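Long-range contacts in methylmalonate-semialdehyde dehydrogenase (Oceanimonas doudoroffii, PDB 4ZZ7), which catalyses the NAD-dependent, acylating oxidation of methylmalonate semialdehyde, as a member of the aldehyde dehydrogenase family: residues 103-107 / 152-156; 255-261 / 415-421. All coordinates share one frame; numbering follows the deposited sequence.

Interaction 1: residues 103-107 / 152-156. With NAD (nicotinamide-adenine-dinucleotide), chain M.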
loop_
_atom_site.group_PDB
_atom_site.type_symbol
_atom_site.label_atom_id
_atom_site.label_comp_id
_atom_site.label_asym_id
_atom_site.label_seq_id
_atom_site.Cartn_x
_atom_site.Cartn_y
_atom_site.Cartn_z
ATOM N N GLU A 103 21.600 -20.910 4.971
ATOM C CA GLU A 103 20.510 -21.312 4.079
ATOM C C GLU A 103 19.221 -21.469 4.873
ATOM O O GLU A 103 18.187 -20.898 4.511
ATOM C CB GLU A 103 20.839 -22.640 3.352
ATOM C CG GLU A 103 19.642 -23.223 2.585
ATOM C CD GLU A 103 19.931 -24.406 1.681
ATOM O OE1 GLU A 103 21.090 -24.820 1.508
ATOM O OE2 GLU A 103 18.958 -24.916 1.119
ATOM N N LEU A 104 19.287 -22.265 5.932
ATOM C CA LEU A 104 18.129 -22.510 6.788
ATOM C C LEU A 104 17.538 -21.216 7.379
ATOM O O LEU A 104 16.324 -21.064 7.446
ATOM C CB LEU A 104 18.481 -23.497 7.913
ATOM C CG LEU A 104 17.345 -23.776 8.901
ATOM C CD1 LEU A 104 16.100 -24.322 8.207
ATOM C CD2 LEU A 104 17.801 -24.732 9.985
ATOM N N GLN A 105 18.404 -20.299 7.794
ATOM C CA GLN A 105 17.963 -19.042 8.396
ATOM C C GLN A 105 17.209 -18.148 7.414
ATOM O O GLN A 105 16.263 -17.485 7.789
ATOM C CB GLN A 105 19.148 -18.267 8.963
ATOM C CG GLN A 105 18.747 -17.187 9.953
ATOM C CD GLN A 105 18.282 -17.774 11.295
ATOM O OE1 GLN A 105 18.837 -18.784 11.796
ATOM N NE2 GLN A 105 17.270 -17.137 11.897
ATOM N N ARG A 106 17.648 -18.122 6.167
ATOM C CA ARG A 106 16.967 -17.344 5.130
ATOM C C ARG A 106 15.611 -17.965 4.766
ATOM O O ARG A 106 14.635 -17.276 4.487
ATOM C CB ARG A 106 17.875 -17.188 3.885
ATOM C CG ARG A 106 19.150 -16.370 4.124
ATOM C CD ARG A 106 19.347 -15.258 3.097
ATOM N NE ARG A 106 19.378 -15.707 1.687
ATOM C CZ ARG A 106 20.440 -16.220 1.042
ATOM N NH1 ARG A 106 21.606 -16.421 1.670
ATOM N NH2 ARG A 106 20.337 -16.558 -0.248
ATOM N N GLY A 107 15.558 -19.283 4.780
ATOM C CA GLY A 107 14.306 -19.994 4.592
ATOM C C GLY A 107 13.288 -19.694 5.668
ATOM O O GLY A 107 12.151 -19.371 5.377
ATOM N N ASN A 152 21.212 -26.724 -5.304
ATOM C CA ASN A 152 22.094 -25.880 -4.485
ATOM C C ASN A 152 21.505 -25.324 -3.194
ATOM O O ASN A 152 22.249 -25.060 -2.248
ATOM C CB ASN A 152 22.733 -24.753 -5.310
ATOM C CG ASN A 152 21.723 -23.776 -5.908
ATOM O OD1 ASN A 152 20.827 -24.151 -6.662
ATOM N ND2 ASN A 152 21.911 -22.502 -5.610
ATOM N N PHE A 153 20.182 -25.171 -3.164
ATOM C CA PHE A 153 19.461 -24.740 -1.967
ATOM C C PHE A 153 18.240 -25.614 -1.731
ATOM O O PHE A 153 17.105 -25.191 -1.909
ATOM C CB PHE A 153 18.981 -23.317 -2.108
ATOM C CG PHE A 153 20.062 -22.298 -2.074
ATOM C CD1 PHE A 153 20.778 -22.074 -0.908
ATOM C CD2 PHE A 153 20.330 -21.511 -3.180
ATOM C CE1 PHE A 153 21.775 -21.101 -0.864
ATOM C CE2 PHE A 153 21.318 -20.544 -3.137
ATOM C CZ PHE A 153 22.037 -20.336 -1.980
ATOM N N PRO A 154 18.458 -26.824 -1.272
ATOM C CA PRO A 154 17.372 -27.757 -1.197
ATOM C C PRO A 154 16.371 -27.447 -0.101
ATOM O O PRO A 154 15.310 -28.080 -0.039
ATOM C CB PRO A 154 18.084 -29.054 -0.880
ATOM C CG PRO A 154 19.239 -28.616 -0.046
ATOM C CD PRO A 154 19.688 -27.356 -0.691
ATOM N N VAL A 155 16.726 -26.520 0.780
ATOM C CA VAL A 155 15.825 -26.066 1.842
ATOM C C VAL A 155 15.235 -24.679 1.570
ATOM O O VAL A 155 14.006 -24.512 1.558
ATOM C CB VAL A 155 16.555 -26.099 3.200
ATOM C CG1 VAL A 155 15.847 -25.252 4.258
ATOM C CG2 VAL A 155 16.664 -27.544 3.677
ATOM N N MET A 156 16.114 -23.701 1.349
ATOM C CA MET A 156 15.693 -22.322 1.258
ATOM C C MET A 156 14.840 -22.077 0.053
ATOM O O MET A 156 13.810 -21.423 0.166
ATOM C CB MET A 156 16.886 -21.393 1.196
ATOM C CG MET A 156 16.535 -19.899 1.134
ATOM S SD MET A 156 17.983 -18.903 0.718
ATOM C CE MET A 156 18.142 -19.364 -1.010
HETATM P PA NAD M . 18.373 -27.507 -13.240
HETATM O O1A NAD M . 18.907 -28.850 -13.730
HETATM O O2A NAD M . 18.250 -26.310 -14.167
HETATM O O5B NAD M . 16.877 -27.739 -12.655
HETATM C C5B NAD M . 16.597 -28.122 -11.301
HETATM C C4B NAD M . 15.242 -28.819 -11.181
HETATM O O4B NAD M . 14.671 -29.038 -12.474
HETATM C C3B NAD M . 15.314 -30.191 -10.519
HETATM O O3B NAD M . 14.217 -30.300 -9.608
HETATM C C2B NAD M . 15.260 -31.191 -11.672
HETATM O O2B NAD M . 14.562 -32.423 -11.469
HETATM C C1B NAD M . 14.530 -30.432 -12.765
HETATM N N9A NAD M . 15.044 -30.750 -14.131
HETATM C C8A NAD M . 16.351 -30.932 -14.482
HETATM N N7A NAD M . 16.457 -31.184 -15.804
HETATM C C5A NAD M . 15.207 -31.174 -16.330
HETATM C C6A NAD M . 14.613 -31.382 -17.683
HETATM N N6A NAD M . 15.415 -31.650 -18.736
HETATM N N1A NAD M . 13.262 -31.285 -17.813
HETATM C C2A NAD M . 12.452 -31.017 -16.744
HETATM N N3A NAD M . 12.909 -30.811 -15.491
HETATM C C4A NAD M . 14.257 -30.883 -15.224
HETATM O O3 NAD M . 19.236 -27.038 -11.926
HETATM P PN NAD M . 20.284 -27.897 -11.003
HETATM O O1N NAD M . 19.546 -28.928 -10.143
HETATM O O2N NAD M . 21.551 -28.319 -11.759
HETATM O O5D NAD M . 20.680 -26.644 -10.082
HETATM C C5D NAD M . 21.612 -25.659 -10.560
HETATM C C4D NAD M . 20.981 -24.405 -11.200
HETATM O O4D NAD M . 20.191 -23.590 -10.304
HETATM C C3D NAD M . 22.076 -23.466 -11.733
HETATM O O3D NAD M . 22.172 -23.551 -13.159
HETATM C C2D NAD M . 21.715 -22.047 -11.265
HETATM O O2D NAD M . 21.809 -21.090 -12.326
HETATM C C1D NAD M . 20.299 -22.225 -10.745
HETATM N N1N NAD M . 19.893 -21.296 -9.695
HETATM C C2N NAD M . 19.144 -20.251 -10.069
HETATM C C3N NAD M . 18.700 -19.326 -9.130
HETATM C C7N NAD M . 17.881 -18.111 -9.499
HETATM O O7N NAD M . 18.217 -17.291 -10.361
HETATM N N7N NAD M . 16.773 -17.930 -8.803
HETATM C C4N NAD M . 19.018 -19.523 -7.791
HETATM C C5N NAD M . 19.789 -20.615 -7.412
HETATM C C6N NAD M . 20.218 -21.503 -8.401
#
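The carboxylate of E103 receives the backbone N-H groups of V155 and M156 where the loop 152-156 turns into a helix. Both bonds end on one oxygen. V155 N reaches E103 OE2 at 2.8 Å, almost in line with the C-O bond. M156 N comes to the anti lone pair of E103 OE2 at 3.1 Å, with an N-H...O angle of 165°. P154 N is also close but has no hydrogen to give. The other oxygen, OE1, is engaged in a salt bridge with K95, whose NZ also binds the carbonyl oxygen of N152, so this one lysine ties the carboxylate to the N152 carbonyl. With CG anti to the backbone N (chi1 171°) and the chain extended beyond it, E103 carries its acid group to the backbone of 153-156. There E103 CD lies at the edge of the F153 ring, 3.6 Å from F153 CD1, the two planes nearly perpendicular. With an alanine here the shared acceptor is gone, and the V155 and M156 N-H groups and K95 are likely to lose their partner. Alongside, M156 SD sits over one face of the R106 guanidinium, 3.5 Å from R106 NH2, and the CE methyl of M156 lies over the centre of one face of the F153 ring. N152 lies beside the cofactor, its OD1 3.2 Å from NAD C6N; it is probably the oxyanion-hole asparagine known in related aldehyde dehydrogenases. The contact thus fixes the cofactor-side loop, between strand 144-148 and helix 156-167, against helix 97-115, with helices 82-92 and 182-193 packing alongside.

Interaction 2: residues 255-261 / 415-421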
loop_
_atom_site.group_PDB
_atom_site.type_symbol
_atom_site.label_atom_id
_atom_site.label_comp_id
_atom_site.label_asym_id
_atom_site.label_seq_id
_atom_site.Cartn_x
_atom_site.Cartn_y
_atom_site.Cartn_z
ATOM N N HIS A 255 28.582 -9.779 -11.695
ATOM C CA HIS A 255 29.765 -8.928 -11.796
ATOM C C HIS A 255 29.822 -7.919 -10.654
ATOM O O HIS A 255 28.800 -7.398 -10.255
ATOM C CB HIS A 255 29.744 -8.124 -13.099
ATOM C CG HIS A 255 29.975 -8.928 -14.346
ATOM N ND1 HIS A 255 29.230 -10.046 -14.667
ATOM C CD2 HIS A 255 30.822 -8.735 -15.382
ATOM C CE1 HIS A 255 29.630 -10.522 -15.832
ATOM N NE2 HIS A 255 30.596 -9.746 -16.283
ATOM N N ALA A 256 31.029 -7.628 -10.172
ATOM C CA ALA A 256 31.271 -6.556 -9.205
ATOM C C ALA A 256 32.286 -5.565 -9.773
ATOM O O ALA A 256 33.410 -5.949 -10.115
ATOM C CB ALA A 256 31.780 -7.117 -7.886
ATOM N N ILE A 257 31.898 -4.303 -9.853
ATOM C CA ILE A 257 32.782 -3.248 -10.305
ATOM C C ILE A 257 33.545 -2.759 -9.097
ATOM O O ILE A 257 32.936 -2.256 -8.157
ATOM C CB ILE A 257 31.981 -2.083 -10.911
ATOM C CG1 ILE A 257 31.173 -2.590 -12.102
ATOM C CG2 ILE A 257 32.894 -0.926 -11.318
ATOM C CD1 ILE A 257 30.256 -1.559 -12.703
ATOM N N VAL A 258 34.867 -2.927 -9.121
ATOM C CA VAL A 258 35.755 -2.393 -8.077
ATOM C C VAL A 258 36.311 -1.046 -8.579
ATOM O O VAL A 258 37.180 -1.004 -9.451
ATOM C CB VAL A 258 36.887 -3.377 -7.726
ATOM C CG1 VAL A 258 37.699 -2.846 -6.567
ATOM C CG2 VAL A 258 36.314 -4.743 -7.392
ATOM N N MET A 259 35.775 0.043 -8.037
ATOM C CA MET A 259 36.197 1.380 -8.404
ATOM C C MET A 259 37.497 1.708 -7.690
ATOM O O MET A 259 37.851 1.067 -6.691
ATOM C CB MET A 259 35.142 2.409 -7.998
ATOM C CG MET A 259 33.792 2.271 -8.692
ATOM S SD MET A 259 33.748 2.715 -10.449
ATOM C CE MET A 259 34.027 4.480 -10.409
ATOM N N PRO A 260 38.214 2.722 -8.193
ATOM C CA PRO A 260 39.437 3.174 -7.509
ATOM C C PRO A 260 39.212 3.521 -6.048
ATOM O O PRO A 260 39.927 3.010 -5.202
ATOM C CB PRO A 260 39.861 4.403 -8.327
ATOM C CG PRO A 260 39.330 4.120 -9.710
ATOM C CD PRO A 260 38.027 3.394 -9.499
ATOM N N ASP A 261 38.188 4.306 -5.747
ATOM C CA ASP A 261 37.960 4.795 -4.371
ATOM C C ASP A 261 37.482 3.751 -3.400
ATOM O O ASP A 261 37.427 4.010 -2.206
ATOM C CB ASP A 261 36.984 5.975 -4.331
ATOM C CG ASP A 261 35.578 5.617 -4.814
ATOM O OD1 ASP A 261 35.412 4.788 -5.741
ATOM O OD2 ASP A 261 34.617 6.185 -4.275
ATOM N N THR A 415 24.284 -7.967 -9.249
ATOM C CA THR A 415 25.519 -7.237 -9.456
ATOM C C THR A 415 25.856 -6.441 -8.214
ATOM O O THR A 415 24.983 -6.242 -7.355
ATOM C CB THR A 415 25.398 -6.256 -10.618
ATOM O OG1 THR A 415 26.685 -5.690 -10.898
ATOM C CG2 THR A 415 24.421 -5.120 -10.299
ATOM N N CYS A 416 27.112 -5.978 -8.125
ATOM C CA CYS A 416 27.567 -5.109 -7.023
ATOM C C CYS A 416 28.516 -4.034 -7.544
ATOM O O CYS A 416 29.143 -4.201 -8.576
ATOM C CB CYS A 416 28.249 -5.904 -5.890
ATOM S SG CYS A 416 29.164 -4.906 -4.626
ATOM N N ILE A 417 28.605 -2.931 -6.817
ATOM C CA ILE A 417 29.641 -1.962 -7.054
ATOM C C ILE A 417 30.315 -1.649 -5.727
ATOM O O ILE A 417 29.625 -1.406 -4.739
ATOM C CB ILE A 417 29.097 -0.682 -7.711
ATOM C CG1 ILE A 417 30.246 0.279 -8.011
ATOM C CG2 ILE A 417 28.044 0.004 -6.844
ATOM C CD1 ILE A 417 29.871 1.384 -8.964
ATOM N N PHE A 418 31.649 -1.672 -5.701
ATOM C CA PHE A 418 32.398 -1.212 -4.553
ATOM C C PHE A 418 32.835 0.218 -4.823
ATOM O O PHE A 418 33.584 0.467 -5.758
ATOM C CB PHE A 418 33.584 -2.102 -4.327
ATOM C CG PHE A 418 33.216 -3.496 -3.968
ATOM C CD1 PHE A 418 32.719 -3.784 -2.717
ATOM C CD2 PHE A 418 33.371 -4.518 -4.869
ATOM C CE1 PHE A 418 32.386 -5.081 -2.373
ATOM C CE2 PHE A 418 33.048 -5.810 -4.538
ATOM C CZ PHE A 418 32.548 -6.097 -3.290
ATOM N N THR A 419 32.349 1.157 -4.015
ATOM C CA THR A 419 32.788 2.556 -4.071
ATOM C C THR A 419 32.455 3.299 -2.774
ATOM O O THR A 419 31.723 2.793 -1.929
ATOM C CB THR A 419 32.156 3.271 -5.281
ATOM O OG1 THR A 419 32.614 4.628 -5.359
ATOM C CG2 THR A 419 30.641 3.266 -5.210
ATOM N N ARG A 420 33.025 4.482 -2.617
ATOM C CA ARG A 420 32.684 5.389 -1.514
ATOM C C ARG A 420 31.786 6.503 -2.004
ATOM O O ARG A 420 31.069 7.095 -1.225
ATOM C CB ARG A 420 33.958 5.948 -0.818
ATOM C CG ARG A 420 34.884 4.848 -0.267
ATOM C CD ARG A 420 36.000 5.263 0.708
ATOM N NE ARG A 420 35.396 5.738 1.956
ATOM C CZ ARG A 420 35.186 7.021 2.284
ATOM N NH1 ARG A 420 35.562 8.006 1.468
ATOM N NH2 ARG A 420 34.588 7.330 3.442
ATOM N N ASP A 421 31.809 6.759 -3.306
ATOM C CA ASP A 421 31.106 7.901 -3.923
ATOM C C ASP A 421 29.606 7.682 -4.156
ATOM O O ASP A 421 29.193 6.659 -4.710
ATOM C CB ASP A 421 31.761 8.272 -5.272
ATOM C CG ASP A 421 31.104 9.458 -5.935
ATOM O OD1 ASP A 421 30.937 10.495 -5.254
ATOM O OD2 ASP A 421 30.721 9.346 -7.123
#
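D261 OD2 is gripped by T419 OG1 at 2.8 Å, through its syn lone pair, and by R420 N at 2.9 Å, which arrives from above the carboxylate plane; D421 N adds a weak third bond. A chi1 of 63° sets the D261 carboxylate between its own backbone N and carbonyl carbon, facing the turn that follows strand 415-418. Upstream, strands 255-258 and 415-418 pair in parallel within the core of the catalytic domain. H255 O takes two donors, C416 N in the carbonyl plane and T415 OG1 (2.8 Å) tilted away from it. Further along, I257 N binds C416 O, and F418 N meets I257 O at 2.8 Å; just past strand 255-258, M259 N binds F418 O. On the sheet face carrying A256, V258, C416 and F418, the F418 ring brings CE2 to A256 CB (3.8 Å) and CD2 to V258 CG2, C416 SG lies over one side of the ring, and helix 264-276 packs on F418. On the face of I257 and I417, helix 399-408 covers both. The probably ionised D261 thus holds the turn leading to D421, whose OD2 caps A424 N while OD1 pairs with R420 of the fourth subunit.

Overall arrangement
Both segments of interaction 1 precede those of interaction 2 in the chain. Their centres lie about 28 Å apart, and their nearest atoms about 13 Å apart, so they do not touch. Interaction 1 is near the centre of the chain, joining helix 97-115 to the loop after strand 144-148, a strand of the Rossmann-type NAD-binding sheet. Interaction 2 pairs neighbouring strands of a different sheet, that of the catalytic domain, about 25 Å from the chain centre, where other subunits of the tetramer reach R420 and D421. One contact therefore shapes a wall of the NAD pocket, and the other joins two strands of a sheet whose following loop reaches the subunit interfaces.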